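Local coordinates for protein acetyltransferase (Elizabethkingia anophelis, PDB 6AO7) that binds acetyl-CoA and, as a member of the GNAT family, probably transfers its acetyl group to an acceptor substrate, at residues Tyr26-Leu30 with Ile57-Val62. Where two conformers were deposited one is given. Numbering follows the deposited sequence.
Sequences YDLLL and IIGCYV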
loop_
_atom_site.group_PDB
_atom_site.type_symbol
_atom_site.label_atom_id
_atom_site.label_comp_id
_atom_site.label_asym_id
_atom_site.label_seq_id
_atom_site.Cartn_x
_atom_site.Cartn_y
_atom_site.Cartn_z
ATOM N N TYR A 26 10.495 25.228 -7.099
ATOM C CA TYR A 26 11.264 24.156 -6.477
ATOM C C TYR A 26 10.750 23.846 -5.080
ATOM O O TYR A 26 10.769 22.684 -4.653
ATOM C CB TYR A 26 12.744 24.522 -6.442
ATOM C CG TYR A 26 13.405 24.405 -7.792
ATOM C CD1 TYR A 26 13.797 25.546 -8.497
ATOM C CD2 TYR A 26 13.628 23.158 -8.373
ATOM C CE1 TYR A 26 14.403 25.440 -9.739
ATOM C CE2 TYR A 26 14.232 23.039 -9.604
ATOM C CZ TYR A 26 14.622 24.187 -10.285
ATOM O OH TYR A 26 15.227 24.070 -11.515
ATOM N N ASP A 27 10.302 24.873 -4.347
ATOM C CA ASP A 27 9.665 24.652 -3.051
ATOM C C ASP A 27 8.609 23.559 -3.144
ATOM O O ASP A 27 8.583 22.625 -2.331
ATOM C CB ASP A 27 9.041 25.953 -2.531
ATOM C CG ASP A 27 10.049 26.857 -1.844
ATOM O OD1 ASP A 27 11.248 26.506 -1.813
ATOM O OD2 ASP A 27 9.639 27.918 -1.324
ATOM N N LEU A 28 7.747 23.636 -4.158
ATOM C CA LEU A 28 6.713 22.618 -4.310
ATOM C C LEU A 28 7.291 21.286 -4.788
ATOM O O LEU A 28 7.013 20.235 -4.195
ATOM C CB LEU A 28 5.628 23.110 -5.265
ATOM C CG LEU A 28 4.730 24.218 -4.724
ATOM C CD1 LEU A 28 3.669 24.590 -5.761
ATOM C CD2 LEU A 28 4.093 23.785 -3.404
ATOM N N LEU A 29 8.082 21.303 -5.867
ATOM C CA LEU A 29 8.623 20.054 -6.412
ATOM C C LEU A 29 9.406 19.279 -5.356
ATOM O O LEU A 29 9.327 18.044 -5.296
ATOM C CB LEU A 29 9.505 20.344 -7.634
ATOM C CG LEU A 29 8.754 20.982 -8.805
ATOM C CD1 LEU A 29 9.688 21.788 -9.728
ATOM C CD2 LEU A 29 7.973 19.926 -9.611
ATOM N N LEU A 30 10.143 19.993 -4.495
ATOM C CA LEU A 30 10.952 19.349 -3.471
ATOM C C LEU A 30 10.105 18.721 -2.375
ATOM O O LEU A 30 10.618 17.872 -1.642
ATOM C CB LEU A 30 11.939 20.352 -2.860
ATOM C CG LEU A 30 13.148 20.737 -3.732
ATOM C CD1 LEU A 30 13.863 21.996 -3.205
ATOM C CD2 LEU A 30 14.142 19.579 -3.848
ATOM N N ILE A 57 0.878 30.151 -6.960
ATOM C CA ILE A 57 1.151 28.770 -7.356
ATOM C C ILE A 57 1.087 27.905 -6.102
ATOM O O ILE A 57 1.939 28.010 -5.218
ATOM C CB ILE A 57 2.508 28.630 -8.051
ATOM C CG1 ILE A 57 2.610 29.603 -9.229
ATOM C CG2 ILE A 57 2.699 27.190 -8.545
ATOM C CD1 ILE A 57 1.595 29.331 -10.317
ATOM N N ILE A 58 0.073 27.049 -6.020
ATOM C CA ILE A 58 -0.136 26.215 -4.843
ATOM C C ILE A 58 0.035 24.735 -5.134
ATOM O O ILE A 58 -0.095 23.919 -4.218
ATOM C CB ILE A 58 -1.523 26.468 -4.221
ATOM C CG1 ILE A 58 -2.600 26.117 -5.246
ATOM C CG2 ILE A 58 -1.648 27.920 -3.748
ATOM C CD1 ILE A 58 -3.969 26.027 -4.670
ATOM N N GLY A 59 0.328 24.361 -6.368
ATOM C CA GLY A 59 0.517 22.957 -6.678
ATOM C C GLY A 59 1.119 22.831 -8.055
ATOM O O GLY A 59 1.173 23.801 -8.820
ATOM N N CYS A 60 1.566 21.610 -8.363
ATOM C CA CYS A 60 2.242 21.348 -9.631
ATOM C C CYS A 60 2.298 19.853 -9.871
ATOM O O CYS A 60 2.179 19.051 -8.939
ATOM C CB CYS A 60 3.665 21.924 -9.644
ATOM S SG CYS A 60 4.744 21.227 -8.356
ATOM N N TYR A 61 2.499 19.488 -11.137
ATOM C CA TYR A 61 2.860 18.116 -11.473
ATOM C C TYR A 61 3.754 18.111 -12.715
ATOM O O TYR A 61 3.785 19.070 -13.495
ATOM C CB TYR A 61 1.628 17.220 -11.682
ATOM C CG TYR A 61 0.703 17.574 -12.830
ATOM C CD1 TYR A 61 0.994 17.179 -14.143
ATOM C CD2 TYR A 61 -0.500 18.246 -12.597
ATOM C CE1 TYR A 61 0.125 17.460 -15.182
ATOM C CE2 TYR A 61 -1.383 18.532 -13.640
ATOM C CZ TYR A 61 -1.061 18.135 -14.930
ATOM O OH TYR A 61 -1.922 18.397 -15.973
ATOM N N VAL A 62 4.498 17.017 -12.865
ATOM C CA VAL A 62 5.389 16.795 -13.999
ATOM C C VAL A 62 5.001 15.485 -14.677
ATOM O O VAL A 62 4.955 14.427 -14.021
ATOM C CB VAL A 62 6.861 16.745 -13.566
ATOM C CG1 VAL A 62 7.749 16.427 -14.779
ATOM C CG2 VAL A 62 7.254 18.044 -12.888
#
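Leu-28, Cys-60 and Leu-29 supply most of the surface with which helix 26-32 packs on a face of the central GNAT sheet. The axis of residues 26-30 passes 8.3 Å from that of strand residues 57-62 at -58°, so the helix lies obliquely over the strand and meets it through few side chains. The CA-to-CB bond of Leu-28 points toward the strand. Its CD1 reaches the backbone itself, 3.4 Å from Gly-59 N and 3.7 Å from Ile-58 C, and also touches Ile-57, with CD1 3.9 Å from Ile-57 CG2. Ile-58 and Gly-59 both face Ala-51 on strand 47-53 and form a classic beta bulge. Both positions are turned away from the helix, Ile-58 by its side chain and Gly-59 by where a CB would lie, which leaves the backbone open to Leu-28. The bulge's extra residue interrupts the alternation, so Ile-57 and Cys-60, three apart, both direct CB toward the helix. Cys-60, small enough to fit between strand and helix, sets SG 3.7 Å from Leu-28 CB and 3.7 Å from Leu-29 CD2. Leu-29 leaves the helix sideways, yet the end of its long side chain reaches back to the strand, where CD2 also lies 3.8 Å from Val-62 CG2. Helix 36-45 extends this apolar layer, Ile-39 touching Leu-29 and Tyr-42 touching Val-62. On the other face of the strand, Tyr-61 packs against helix 87-101. With neither hydrogen bonds nor charge pairs between the segments, the chemistry implies that helix and strand are held together by the fit of mostly buried apolar side chains, one of them against bare backbone, and by the exclusion of water.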